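Local coordinates for protein thymidylate synthase thyX (PDB 3N3Y) that probably catalyses the reductive methylation of dUMP to dTMP with methylenetetrahydrofolate, NADPH and bound FAD, working as a homotetrameric flavin-dependent thymidylate synthase, at residues 67-72 / 78-83; 177-182 / 193-198; 63-68 / 173-178; 135-140 / 160-165. All coordinates share one frame; numbering follows the deposited sequence.

Interactions 1, 2 and 3 cluster in the middle of the folded subunit, their centres about 10 to 12 Å apart, whereas the centre of interaction 4 is about 17 Å from that of interaction 1 and about 28 Å from that of interaction 3. Strand 64-73 serves interactions 1 and 3, and helix 172-182 serves interactions 2 and 3, so one strand and one helix tie the three together. Strand 163-171, which carries part of interaction 4, is the antiparallel neighbour of strand 64-73 and runs straight on into helix 172-182. Along the chain interaction 1 closes first, interaction 4 follows, and the partners of interactions 3 and 2 come last. Sheet packing thereby connects directly with residues that bind FAD and dUMP.

Interaction 1 (67-72 / 78-83); sequences FEIKGL and QELSRH. With UMP (2'-deoxyuridine 5'-monophosphate), chain H.
Leu80 meets Ile69 and Leu72 through methyl groups alone, while Glu79 and Arg82, before and after it, reach dUMP. Glu79 lies against the uracil: its chain, extended beyond CG, brings CD to 3.3 Å from N3 of the base, and a long, weak ion pair joins its OE1 to Arg182. Leu80 then turns to the sheet. Its CG stands anti to the backbone N (chi1 -177°), and CD2 comes 4.1 Å from Leu72 CD2 and 4.3 Å from Ile69 CD1, the two leucines crossing obliquely. Branched aliphatic residues suit this buried seam between a helix and the strand that leads into it. A G1 beta bulge interrupts the strand, Gly71 and Leu72 both facing Thr164; glycine readily takes the positive phi (84°) found there. From Leu80 to His83 the chain makes a type I turn, closed by His83 N to Leu80 O at 3.0 Å. Arg82, bent at chi2 and chi3, presents the edge of its guanidinium to the sugar, and NH1 donates to O3' of dUMP at 3.0 Å (150°) and also bonds FAD O2. His83 follows, its NE2 hydrogen-bonded to Arg182 NE.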
# COMPACT_ATOMS: atom_id res chain seq x y z
N PHE A 67 9.24 16.82 -0.19
CA PHE A 67 8.80 18.18 -0.47
C PHE A 67 8.30 18.91 0.75
O PHE A 67 7.95 18.32 1.77
CB PHE A 67 7.65 18.19 -1.47
CG PHE A 67 7.99 17.63 -2.81
CD1 PHE A 67 8.55 18.43 -3.79
CD2 PHE A 67 7.69 16.30 -3.11
CE1 PHE A 67 8.83 17.92 -5.03
CE2 PHE A 67 7.98 15.79 -4.36
CZ PHE A 67 8.55 16.60 -5.33
N GLU A 68 8.24 20.23 0.61
CA GLU A 68 7.54 21.06 1.57
C GLU A 68 6.49 21.84 0.78
O GLU A 68 6.79 22.38 -0.28
CB GLU A 68 8.51 22.00 2.27
CG GLU A 68 7.98 22.62 3.54
CD GLU A 68 8.69 23.94 3.89
OE1 GLU A 68 9.94 23.99 3.77
OE2 GLU A 68 8.00 24.91 4.27
N ILE A 69 5.25 21.87 1.28
CA ILE A 69 4.17 22.59 0.61
C ILE A 69 3.55 23.59 1.57
O ILE A 69 3.08 23.22 2.65
CB ILE A 69 3.08 21.63 0.09
CG1 ILE A 69 3.70 20.54 -0.79
CG2 ILE A 69 1.97 22.41 -0.64
CD1 ILE A 69 2.79 19.34 -1.09
N LYS A 70 3.56 24.87 1.18
CA LYS A 70 2.97 25.93 2.00
C LYS A 70 1.86 26.64 1.24
O LYS A 70 1.98 26.91 0.05
CB LYS A 70 4.02 26.96 2.45
CG LYS A 70 5.33 26.35 2.93
CD LYS A 70 5.99 27.20 4.03
CE LYS A 70 6.33 28.61 3.55
NZ LYS A 70 7.00 29.45 4.60
N GLY A 71 0.76 26.91 1.93
CA GLY A 71 -0.31 27.71 1.36
C GLY A 71 -1.30 26.94 0.50
O GLY A 71 -1.94 27.51 -0.36
N LEU A 72 -1.42 25.64 0.73
CA LEU A 72 -2.41 24.84 0.05
C LEU A 72 -3.71 24.93 0.87
O LEU A 72 -3.67 24.98 2.11
CB LEU A 72 -1.91 23.38 -0.04
CG LEU A 72 -2.73 22.42 -0.90
CD1 LEU A 72 -2.51 22.72 -2.37
CD2 LEU A 72 -2.43 20.96 -0.56
N GLN A 78 -7.90 17.79 0.95
CA GLN A 78 -8.86 16.68 0.86
C GLN A 78 -8.53 15.79 -0.33
O GLN A 78 -8.59 14.57 -0.22
CB GLN A 78 -10.30 17.20 0.70
CG GLN A 78 -10.95 17.85 1.91
CD GLN A 78 -11.63 16.83 2.83
OE1 GLN A 78 -11.37 15.62 2.75
NE2 GLN A 78 -12.50 17.32 3.69
N GLU A 79 -8.20 16.41 -1.46
CA GLU A 79 -7.89 15.66 -2.67
C GLU A 79 -6.48 15.06 -2.68
O GLU A 79 -6.28 13.93 -3.11
CB GLU A 79 -8.10 16.54 -3.90
CG GLU A 79 -9.50 17.15 -3.97
CD GLU A 79 -9.75 17.90 -5.28
OE1 GLU A 79 -8.83 17.93 -6.13
OE2 GLU A 79 -10.87 18.45 -5.46
N LEU A 80 -5.50 15.81 -2.20
CA LEU A 80 -4.13 15.29 -2.14
C LEU A 80 -4.06 14.06 -1.23
O LEU A 80 -3.43 13.06 -1.58
CB LEU A 80 -3.17 16.38 -1.67
CG LEU A 80 -1.68 16.03 -1.62
CD1 LEU A 80 -1.18 15.67 -3.01
CD2 LEU A 80 -0.90 17.22 -1.05
N SER A 81 -4.72 14.13 -0.07
CA SER A 81 -4.85 12.99 0.86
C SER A 81 -5.33 11.68 0.23
O SER A 81 -5.01 10.61 0.75
CB SER A 81 -5.80 13.36 2.00
OG SER A 81 -5.14 14.25 2.88
N ARG A 82 -6.09 11.76 -0.86
CA ARG A 82 -6.61 10.56 -1.53
C ARG A 82 -5.57 9.77 -2.33
O ARG A 82 -5.80 8.61 -2.72
CB ARG A 82 -7.83 10.89 -2.41
CG ARG A 82 -9.03 11.43 -1.63
CD ARG A 82 -9.62 10.35 -0.72
NE ARG A 82 -10.09 9.21 -1.51
CZ ARG A 82 -11.27 9.15 -2.11
NH1 ARG A 82 -12.12 10.14 -1.98
NH2 ARG A 82 -11.61 8.09 -2.83
N HIS A 83 -4.41 10.38 -2.59
CA HIS A 83 -3.29 9.62 -3.15
C HIS A 83 -2.57 8.87 -2.03
O HIS A 83 -1.82 9.44 -1.25
CB HIS A 83 -2.35 10.52 -3.94
CG HIS A 83 -2.97 11.04 -5.19
ND1 HIS A 83 -2.77 10.43 -6.42
CD2 HIS A 83 -3.81 12.07 -5.41
CE1 HIS A 83 -3.46 11.09 -7.34
NE2 HIS A 83 -4.10 12.08 -6.76
N1 UMP H . -11.90 13.95 -4.92
C2 UMP H . -10.62 14.14 -5.41
N3 UMP H . -10.42 14.92 -6.52
C4 UMP H . -11.50 15.52 -7.15
C5 UMP H . -12.79 15.32 -6.66
C6 UMP H . -12.98 14.53 -5.53
O2 UMP H . -9.67 13.61 -4.83
O4 UMP H . -11.30 16.22 -8.14
C1' UMP H . -12.06 13.12 -3.72
C2' UMP H . -11.57 13.95 -2.52
C3' UMP H . -12.68 13.81 -1.49
C4' UMP H . -13.90 13.43 -2.32
O3' UMP H . -12.39 12.78 -0.58
O4' UMP H . -13.43 12.85 -3.53
C5' UMP H . -14.76 14.66 -2.63
O5' UMP H . -13.92 15.73 -3.03
P UMP H . -14.53 17.15 -3.52
OP1 UMP H . -15.44 17.65 -2.43
OP2 UMP H . -15.27 17.01 -4.83
OP3 UMP H . -13.40 18.09 -3.75

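Interaction 2 (177-182 / 193-198); sequences NLLTLR and DLAKAL. With FAD (flavin-adenine dinucleotide), chain F.
Ala195 sits where the two helices come closest, its CA 5.5 Å from that of Leu179. Having only a methyl group, it lets the backbone of the other helix approach: Ala195 CB is 4.1 Å from Arg182 C, and Leu179 CD2 lies 3.7 Å from Ala195 O. One turn beyond Ala195, Leu198 CD1 meets Leu178 CD2 at 3.9 Å, the two side chains crossing at about a right angle. On the ligand side, Arg182 has CB near Ala195, but the bend at chi2 (-60°) carries its guanidinium away from the other helix, where it takes the flavin methyl C8M over one face, off toward the rim, 3.4 Å from NH1. Arg182 NH2 donates to O2 of dUMP, consistent with its predicted part in activating the base. Asn177 ND2 donates to FAD O1P at 3.2 Å (155°). The axes of 177-182 and 193-198 approach to 9.1 Å and run roughly antiparallel at 142°; toward the sheet, Leu178 packs on Tyr168 and Ile170 of strand 163-171, and Leu198 on Phe67 of strand 64-73 and Val11 of strand 10-16.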
# COMPACT_ATOMS: atom_id res chain seq x y z
N ASN A 177 2.02 9.17 -11.38
CA ASN A 177 0.57 8.99 -11.29
C ASN A 177 -0.10 10.31 -10.84
O ASN A 177 -0.97 10.83 -11.53
CB ASN A 177 0.23 7.81 -10.34
CG ASN A 177 -1.29 7.51 -10.25
OD1 ASN A 177 -1.96 7.29 -11.26
ND2 ASN A 177 -1.82 7.51 -9.02
N LEU A 178 0.34 10.84 -9.71
CA LEU A 178 -0.14 12.12 -9.21
C LEU A 178 -0.16 13.21 -10.29
O LEU A 178 -1.19 13.85 -10.52
CB LEU A 178 0.70 12.58 -8.01
CG LEU A 178 0.26 13.88 -7.31
CD1 LEU A 178 -1.21 13.81 -6.94
CD2 LEU A 178 1.10 14.16 -6.06
N LEU A 179 0.99 13.42 -10.95
CA LEU A 179 1.12 14.47 -11.95
C LEU A 179 0.15 14.28 -13.10
O LEU A 179 -0.45 15.24 -13.57
CB LEU A 179 2.54 14.57 -12.49
CG LEU A 179 3.60 14.98 -11.47
CD1 LEU A 179 4.95 15.10 -12.15
CD2 LEU A 179 3.23 16.28 -10.80
N THR A 180 -0.02 13.04 -13.53
CA THR A 180 -0.97 12.74 -14.60
C THR A 180 -2.42 13.06 -14.23
O THR A 180 -3.12 13.75 -14.96
CB THR A 180 -0.85 11.27 -15.03
OG1 THR A 180 0.49 11.02 -15.44
CG2 THR A 180 -1.80 10.96 -16.19
N LEU A 181 -2.87 12.54 -13.08
CA LEU A 181 -4.26 12.73 -12.64
C LEU A 181 -4.60 14.21 -12.33
O LEU A 181 -5.70 14.66 -12.61
CB LEU A 181 -4.56 11.86 -11.41
CG LEU A 181 -4.73 10.34 -11.59
CD1 LEU A 181 -4.55 9.58 -10.29
CD2 LEU A 181 -6.08 10.00 -12.21
N ARG A 182 -3.64 14.94 -11.78
CA ARG A 182 -3.94 16.26 -11.23
C ARG A 182 -3.57 17.43 -12.14
O ARG A 182 -3.95 18.56 -11.87
CB ARG A 182 -3.30 16.43 -9.84
CG ARG A 182 -3.75 15.37 -8.83
CD ARG A 182 -5.26 15.41 -8.63
NE ARG A 182 -5.68 14.48 -7.58
CZ ARG A 182 -6.92 14.38 -7.11
NH1 ARG A 182 -7.88 15.16 -7.58
NH2 ARG A 182 -7.20 13.50 -6.16
N ASP A 193 -2.40 23.58 -10.37
CA ASP A 193 -1.31 24.44 -9.94
C ASP A 193 -0.34 23.70 -9.01
O ASP A 193 0.87 23.92 -9.06
CB ASP A 193 -1.83 25.69 -9.24
CG ASP A 193 -2.68 26.57 -10.15
OD1 ASP A 193 -2.72 26.32 -11.38
OD2 ASP A 193 -3.32 27.52 -9.64
N LEU A 194 -0.86 22.83 -8.15
CA LEU A 194 -0.00 22.06 -7.26
C LEU A 194 0.87 21.11 -8.07
O LEU A 194 2.06 20.96 -7.80
CB LEU A 194 -0.80 21.27 -6.22
CG LEU A 194 0.05 20.31 -5.37
CD1 LEU A 194 1.20 21.03 -4.67
CD2 LEU A 194 -0.83 19.63 -4.37
N ALA A 195 0.27 20.47 -9.08
CA ALA A 195 1.01 19.57 -9.94
C ALA A 195 2.17 20.35 -10.59
O ALA A 195 3.33 19.92 -10.54
CB ALA A 195 0.10 18.91 -10.98
N LYS A 196 1.85 21.50 -11.17
CA LYS A 196 2.87 22.31 -11.82
C LYS A 196 3.93 22.73 -10.82
O LYS A 196 5.13 22.65 -11.10
CB LYS A 196 2.25 23.54 -12.48
CG LYS A 196 3.28 24.51 -13.01
CD LYS A 196 2.67 25.87 -13.30
CE LYS A 196 3.68 26.81 -13.96
NZ LYS A 196 4.17 26.27 -15.26
N ALA A 197 3.50 23.20 -9.66
CA ALA A 197 4.45 23.63 -8.64
C ALA A 197 5.39 22.49 -8.17
O ALA A 197 6.55 22.73 -7.81
CB ALA A 197 3.72 24.26 -7.47
N LEU A 198 4.90 21.25 -8.17
CA LEU A 198 5.70 20.10 -7.73
C LEU A 198 6.73 19.76 -8.81
O LEU A 198 7.88 19.48 -8.50
CB LEU A 198 4.83 18.87 -7.43
CG LEU A 198 3.96 18.75 -6.15
CD1 LEU A 198 2.93 17.62 -6.29
CD2 LEU A 198 4.81 18.54 -4.88
PA FAD F . -3.06 6.17 -5.01
O1A FAD F . -1.81 6.88 -4.56
O2A FAD F . -4.14 6.04 -3.97
O5B FAD F . -2.65 4.74 -5.61
C5B FAD F . -1.54 4.62 -6.49
C4B FAD F . -1.79 3.35 -7.26
O4B FAD F . -1.78 2.26 -6.35
C3B FAD F . -3.18 3.36 -7.87
O3B FAD F . -3.18 3.93 -9.17
C2B FAD F . -3.58 1.90 -7.86
O2B FAD F . -3.00 1.28 -8.98
C1B FAD F . -2.81 1.36 -6.67
N9A FAD F . -3.61 1.18 -5.45
C8A FAD F . -3.46 1.90 -4.29
N7A FAD F . -4.34 1.41 -3.39
C5A FAD F . -5.03 0.39 -3.95
C6A FAD F . -6.04 -0.43 -3.47
N6A FAD F . -6.38 -0.42 -2.17
N1A FAD F . -6.56 -1.39 -4.31
C2A FAD F . -6.08 -1.53 -5.60
N3A FAD F . -5.09 -0.71 -6.07
C4A FAD F . -4.58 0.23 -5.25
N1 FAD F . -12.81 10.17 -5.27
C2 FAD F . -14.10 10.04 -4.77
O2 FAD F . -14.33 9.36 -3.78
N3 FAD F . -15.15 10.68 -5.38
C4 FAD F . -14.92 11.45 -6.50
O4 FAD F . -15.87 12.02 -7.04
C4X FAD F . -13.63 11.59 -7.01
N5 FAD F . -13.40 12.36 -8.12
C5X FAD F . -12.13 12.51 -8.63
C6 FAD F . -11.95 13.32 -9.75
C7 FAD F . -10.68 13.48 -10.28
C7M FAD F . -10.48 14.35 -11.50
C8 FAD F . -9.59 12.85 -9.68
C8M FAD F . -8.22 13.05 -10.26
C9 FAD F . -9.77 12.05 -8.55
C9A FAD F . -11.05 11.87 -8.01
N10 FAD F . -11.27 11.09 -6.88
C10 FAD F . -12.56 10.95 -6.39
C1' FAD F . -10.14 10.38 -6.18
C2' FAD F . -9.79 9.04 -6.81
O2' FAD F . -10.85 8.13 -6.64
C3' FAD F . -8.50 8.44 -6.22
O3' FAD F . -8.66 8.04 -4.88
C4' FAD F . -7.33 9.42 -6.27
O4' FAD F . -7.29 10.03 -7.55
C5' FAD F . -6.01 8.70 -6.02
O5' FAD F . -5.81 7.84 -7.13
P FAD F . -4.95 6.47 -7.06
O1P FAD F . -4.60 6.03 -8.46
O2P FAD F . -5.70 5.40 -6.31
O3P FAD F . -3.60 6.92 -6.33

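Interaction 3 (63-68 / 173-178); sequences LYYNFE and RSLQNL. With FAD (flavin-adenine dinucleotide), chain K.
Phe67 and Tyr65 are the flat groups that receive Leu175, and one methyl, Leu175 CD2, touches both. It stands at the edge of the Phe67 ring, near the ring plane, 4.3 Å from CZ, and meets the Tyr65 ring obliquely, 4.0 Å from CD2. The side chains of Tyr65 and Leu175 cross at about a right angle. Two residues apart on the strand, the aromatic side chains point to the same side of the sheet, and Leu175 CG lies beside its carbonyl carbon (chi1 -176°), which carries CD2 across to both rings. Broad aromatic ring carbons fit this buried place, where helix 172-182 packs on the antiparallel sheet of the ThyX fold; Tyr65 also packs on Tyr16, a dUMP-binding residue, and both aromatics pair through their backbones with strand 163-171. The third flat group, the Arg173 guanidinium, ends a side chain that leads away from the strand to a second FAD, not the one bound by Asn177 ND2 in interaction 2. FAD C2B lies 3.4 Å above its plane, over its centre, while the phosphate sits in plane at its edge. The chain, extended from CG to NE, carries it there: NH1 donates to FAD O2P at 3.0 Å, nearly straight at 176°, and NH2 to FAD O1P at 3.1 Å (164°). The long, cationic side chain thus grips two phosphate oxygens, and Glu61's salt bridge to NH1 probably steadies its charge.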
# COMPACT_ATOMS: atom_id res chain seq x y z
N LEU A 63 13.44 5.98 -6.56
CA LEU A 63 13.58 7.44 -6.46
C LEU A 63 12.51 8.03 -5.54
O LEU A 63 11.32 7.88 -5.80
CB LEU A 63 13.51 8.08 -7.85
CG LEU A 63 14.48 7.48 -8.87
CD1 LEU A 63 14.30 8.09 -10.25
CD2 LEU A 63 15.92 7.65 -8.39
N TYR A 64 12.96 8.71 -4.49
CA TYR A 64 12.09 9.28 -3.47
C TYR A 64 12.29 10.80 -3.35
O TYR A 64 13.41 11.28 -3.37
CB TYR A 64 12.45 8.67 -2.13
CG TYR A 64 11.34 8.66 -1.12
CD1 TYR A 64 10.10 8.13 -1.44
CD2 TYR A 64 11.54 9.14 0.18
CE1 TYR A 64 9.07 8.09 -0.51
CE2 TYR A 64 10.53 9.10 1.13
CZ TYR A 64 9.29 8.57 0.77
OH TYR A 64 8.27 8.51 1.70
N TYR A 65 11.20 11.53 -3.19
CA TYR A 65 11.29 13.00 -3.08
C TYR A 65 10.63 13.53 -1.81
O TYR A 65 9.47 13.22 -1.55
CB TYR A 65 10.62 13.64 -4.28
CG TYR A 65 11.20 13.17 -5.58
CD1 TYR A 65 12.37 13.75 -6.09
CD2 TYR A 65 10.60 12.15 -6.29
CE1 TYR A 65 12.90 13.33 -7.30
CE2 TYR A 65 11.13 11.71 -7.49
CZ TYR A 65 12.28 12.30 -7.98
OH TYR A 65 12.79 11.85 -9.17
N ASN A 66 11.37 14.31 -1.04
CA ASN A 66 10.84 15.01 0.11
C ASN A 66 10.52 16.48 -0.19
O ASN A 66 11.43 17.29 -0.38
CB ASN A 66 11.82 14.95 1.27
CG ASN A 66 12.36 13.56 1.50
OD1 ASN A 66 13.45 13.22 1.02
ND2 ASN A 66 11.60 12.73 2.22
N PHE A 67 9.24 16.82 -0.19
CA PHE A 67 8.80 18.18 -0.47
C PHE A 67 8.30 18.91 0.75
O PHE A 67 7.95 18.32 1.77
CB PHE A 67 7.65 18.19 -1.47
CG PHE A 67 7.99 17.63 -2.81
CD1 PHE A 67 8.55 18.43 -3.79
CD2 PHE A 67 7.69 16.30 -3.11
CE1 PHE A 67 8.83 17.92 -5.03
CE2 PHE A 67 7.98 15.79 -4.36
CZ PHE A 67 8.55 16.60 -5.33
N GLU A 68 8.24 20.23 0.61
CA GLU A 68 7.54 21.06 1.57
C GLU A 68 6.49 21.84 0.78
O GLU A 68 6.79 22.38 -0.28
CB GLU A 68 8.51 22.00 2.27
CG GLU A 68 7.98 22.62 3.54
CD GLU A 68 8.69 23.94 3.89
OE1 GLU A 68 9.94 23.99 3.77
OE2 GLU A 68 8.00 24.91 4.27
N ARG A 173 7.48 6.76 -9.14
CA ARG A 173 6.37 6.09 -9.80
C ARG A 173 5.02 6.64 -9.34
O ARG A 173 4.10 6.83 -10.14
CB ARG A 173 6.44 4.60 -9.53
CG ARG A 173 5.37 3.79 -10.23
CD ARG A 173 5.51 2.31 -9.87
NE ARG A 173 4.71 1.47 -10.74
CZ ARG A 173 4.36 0.21 -10.47
NH1 ARG A 173 4.74 -0.35 -9.33
NH2 ARG A 173 3.63 -0.47 -11.35
N SER A 174 4.88 6.88 -8.05
CA SER A 174 3.64 7.44 -7.53
C SER A 174 3.52 8.90 -7.96
O SER A 174 2.44 9.36 -8.33
CB SER A 174 3.57 7.33 -6.01
OG SER A 174 2.27 7.66 -5.57
N LEU A 175 4.63 9.62 -7.93
CA LEU A 175 4.64 11.01 -8.38
C LEU A 175 4.18 11.12 -9.83
O LEU A 175 3.45 12.05 -10.17
CB LEU A 175 6.01 11.67 -8.20
CG LEU A 175 6.09 13.16 -8.56
CD1 LEU A 175 5.02 13.99 -7.83
CD2 LEU A 175 7.47 13.68 -8.23
N GLN A 176 4.58 10.17 -10.68
CA GLN A 176 4.10 10.20 -12.07
C GLN A 176 2.59 10.12 -12.13
O GLN A 176 1.97 10.86 -12.87
CB GLN A 176 4.70 9.08 -12.92
CG GLN A 176 6.16 9.24 -13.26
CD GLN A 176 6.64 8.16 -14.22
OE1 GLN A 176 7.57 8.37 -15.01
NE2 GLN A 176 6.00 7.00 -14.18
N ASN A 177 2.02 9.17 -11.38
CA ASN A 177 0.57 8.99 -11.29
C ASN A 177 -0.10 10.31 -10.84
O ASN A 177 -0.97 10.83 -11.53
CB ASN A 177 0.23 7.81 -10.34
CG ASN A 177 -1.29 7.51 -10.25
OD1 ASN A 177 -1.96 7.29 -11.26
ND2 ASN A 177 -1.82 7.51 -9.02
N LEU A 178 0.34 10.84 -9.71
CA LEU A 178 -0.14 12.12 -9.21
C LEU A 178 -0.16 13.21 -10.29
O LEU A 178 -1.19 13.85 -10.52
CB LEU A 178 0.70 12.58 -8.01
CG LEU A 178 0.26 13.88 -7.31
CD1 LEU A 178 -1.21 13.81 -6.94
CD2 LEU A 178 1.10 14.16 -6.06
PA FAD K . 1.37 -4.36 -7.25
O1A FAD K . 0.23 -5.29 -6.89
O2A FAD K . 2.58 -4.51 -6.36
O5B FAD K . 0.85 -2.85 -7.19
C5B FAD K . -0.38 -2.50 -7.78
C4B FAD K . -0.27 -1.04 -8.18
O4B FAD K . -0.08 -0.27 -7.01
C3B FAD K . 0.96 -0.81 -9.06
O3B FAD K . 0.66 -0.92 -10.43
C2B FAD K . 1.40 0.59 -8.66
O2B FAD K . 0.63 1.53 -9.35
C1B FAD K . 0.93 0.69 -7.23
N9A FAD K . 1.98 0.52 -6.21
C8A FAD K . 2.09 -0.51 -5.30
N7A FAD K . 3.18 -0.26 -4.53
C5A FAD K . 3.75 0.90 -4.94
C6A FAD K . 4.87 1.61 -4.52
N6A FAD K . 5.50 1.27 -3.40
N1A FAD K . 5.20 2.79 -5.15
C2A FAD K . 4.44 3.25 -6.20
N3A FAD K . 3.34 2.54 -6.62
C4A FAD K . 3.00 1.40 -5.99
N1 FAD K . 10.77 -7.73 -11.01
C2 FAD K . 12.13 -7.73 -10.81
O2 FAD K . 12.61 -7.36 -9.75
N3 FAD K . 12.99 -8.13 -11.81
C4 FAD K . 12.49 -8.55 -13.02
O4 FAD K . 13.28 -8.90 -13.89
C4X FAD K . 11.11 -8.57 -13.24
N5 FAD K . 10.61 -9.00 -14.46
C5X FAD K . 9.24 -9.02 -14.65
C6 FAD K . 8.72 -9.45 -15.86
C7 FAD K . 7.35 -9.47 -16.07
C7M FAD K . 6.81 -9.94 -17.40
C8 FAD K . 6.49 -9.06 -15.06
C8M FAD K . 5.00 -9.08 -15.29
C9 FAD K . 6.99 -8.62 -13.83
C9A FAD K . 8.37 -8.60 -13.63
N10 FAD K . 8.88 -8.17 -12.41
C10 FAD K . 10.25 -8.16 -12.22
C1' FAD K . 7.98 -7.75 -11.28
C2' FAD K . 7.43 -6.34 -11.38
O2' FAD K . 8.49 -5.40 -11.39
C3' FAD K . 6.47 -6.03 -10.22
O3' FAD K . 7.14 -6.06 -8.98
C4' FAD K . 5.27 -6.97 -10.17
O4' FAD K . 4.80 -7.17 -11.47
C5' FAD K . 4.13 -6.31 -9.43
O5' FAD K . 3.64 -5.27 -10.28
P FAD K . 2.88 -3.99 -9.67
O1P FAD K . 2.29 -3.16 -10.78
O2P FAD K . 3.85 -3.20 -8.84
O3P FAD K . 1.67 -4.62 -8.82

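Interaction 4 (135-140 / 160-165); sequences LALENL and ESYKTH
Tyr162 swings its ring toward helix 127-145 because CG stands anti to the backbone N (chi1 -161°), and Leu137 and Leu140 adopt the same first torsion (177° and -175°), sending their methyl groups out to meet it. Leu137 CD1 arrives at the ring edge, near its plane, 3.6 Å from Tyr162 CE2 and 4.0 Å from CD2. Leu140 CD2 approaches the same CE2 obliquely, at 4.1 Å. Each leucine crosses the tyrosine at about a right angle, and their three-residue spacing puts both on the helix side that faces the loop leading into strand 163-171. Phe120 also packs on Tyr162, as does Arg74 of helix 74-80, a dUMP-binding residue, so the ring touches part of a ligand site. A tyrosine suits the place by being two-natured: its carbon edge packs with the leucines, while its hydroxyl can bond a carboxylate. The contact thus rests on van der Waals packing of the ring edge, while the hydroxyl's hydrogen bond to Glu99 OE2 helps fix how the ring lies.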
# COMPACT_ATOMS: atom_id res chain seq x y z
N LEU A 135 -15.47 36.32 5.53
CA LEU A 135 -16.56 36.32 6.50
C LEU A 135 -16.45 35.11 7.43
O LEU A 135 -16.55 35.24 8.65
CB LEU A 135 -17.94 36.37 5.82
CG LEU A 135 -18.19 37.60 4.93
CD1 LEU A 135 -19.68 37.79 4.60
CD2 LEU A 135 -17.61 38.87 5.56
N ALA A 136 -16.23 33.93 6.84
CA ALA A 136 -16.09 32.68 7.59
C ALA A 136 -14.88 32.72 8.50
O ALA A 136 -14.93 32.24 9.63
CB ALA A 136 -16.02 31.49 6.64
N LEU A 137 -13.79 33.29 7.99
CA LEU A 137 -12.56 33.40 8.76
C LEU A 137 -12.78 34.31 9.95
O LEU A 137 -12.30 34.03 11.05
CB LEU A 137 -11.41 33.93 7.88
CG LEU A 137 -10.07 34.16 8.59
CD1 LEU A 137 -9.41 32.85 8.99
CD2 LEU A 137 -9.12 34.96 7.73
N GLU A 138 -13.50 35.41 9.73
CA GLU A 138 -13.83 36.34 10.81
C GLU A 138 -14.67 35.66 11.90
O GLU A 138 -14.34 35.76 13.07
CB GLU A 138 -14.50 37.62 10.27
CG GLU A 138 -14.87 38.64 11.36
CD GLU A 138 -13.66 39.21 12.12
OE1 GLU A 138 -12.51 39.06 11.65
OE2 GLU A 138 -13.87 39.83 13.18
N ASN A 139 -15.74 34.96 11.52
CA ASN A 139 -16.49 34.19 12.51
C ASN A 139 -15.63 33.19 13.29
O ASN A 139 -15.79 33.04 14.51
CB ASN A 139 -17.69 33.48 11.88
CG ASN A 139 -18.81 34.45 11.54
OD1 ASN A 139 -19.62 34.21 10.65
ND2 ASN A 139 -18.83 35.56 12.25
N LEU A 140 -14.71 32.53 12.59
CA LEU A 140 -13.77 31.59 13.21
C LEU A 140 -12.90 32.32 14.22
O LEU A 140 -12.68 31.83 15.33
CB LEU A 140 -12.88 30.94 12.14
CG LEU A 140 -11.91 29.83 12.59
CD1 LEU A 140 -12.68 28.69 13.23
CD2 LEU A 140 -11.05 29.31 11.42
N GLU A 160 -13.13 25.78 3.82
CA GLU A 160 -12.17 24.92 3.12
C GLU A 160 -11.01 25.69 2.49
O GLU A 160 -9.98 25.10 2.18
CB GLU A 160 -12.87 24.08 2.06
CG GLU A 160 -13.99 23.24 2.61
CD GLU A 160 -13.70 21.77 2.53
OE1 GLU A 160 -13.25 21.32 1.45
OE2 GLU A 160 -13.92 21.06 3.54
N SER A 161 -11.16 26.99 2.29
CA SER A 161 -10.08 27.77 1.72
C SER A 161 -8.98 28.06 2.74
O SER A 161 -7.98 28.69 2.42
CB SER A 161 -10.59 29.06 1.10
OG SER A 161 -11.33 29.81 2.05
N TYR A 162 -9.17 27.62 3.98
CA TYR A 162 -8.18 27.85 5.01
C TYR A 162 -6.84 27.19 4.64
O TYR A 162 -6.79 26.05 4.21
CB TYR A 162 -8.66 27.30 6.33
CG TYR A 162 -7.92 27.90 7.50
CD1 TYR A 162 -6.78 27.30 8.01
CD2 TYR A 162 -8.36 29.08 8.08
CE1 TYR A 162 -6.09 27.87 9.08
CE2 TYR A 162 -7.69 29.65 9.14
CZ TYR A 162 -6.56 29.05 9.64
OH TYR A 162 -5.92 29.63 10.70
N LYS A 163 -5.75 27.93 4.83
CA LYS A 163 -4.43 27.43 4.46
C LYS A 163 -3.85 26.36 5.38
O LYS A 163 -3.98 26.41 6.59
CB LYS A 163 -3.43 28.58 4.29
CG LYS A 163 -3.52 29.27 2.95
CD LYS A 163 -2.56 30.43 2.92
CE LYS A 163 -2.71 31.23 1.65
NZ LYS A 163 -1.69 32.31 1.65
N THR A 164 -3.21 25.39 4.76
CA THR A 164 -2.48 24.38 5.50
C THR A 164 -1.02 24.35 5.03
O THR A 164 -0.65 25.01 4.06
CB THR A 164 -3.16 22.98 5.34
OG1 THR A 164 -2.57 22.05 6.26
CG2 THR A 164 -3.00 22.47 3.92
N HIS A 165 -0.21 23.55 5.72
CA HIS A 165 1.23 23.44 5.49
C HIS A 165 1.59 21.97 5.73
O HIS A 165 1.08 21.35 6.67
CB HIS A 165 1.95 24.37 6.47
CG HIS A 165 3.45 24.30 6.43
ND1 HIS A 165 4.23 24.61 7.52
CD2 HIS A 165 4.31 23.99 5.43
CE1 HIS A 165 5.50 24.49 7.20
NE2 HIS A 165 5.58 24.11 5.94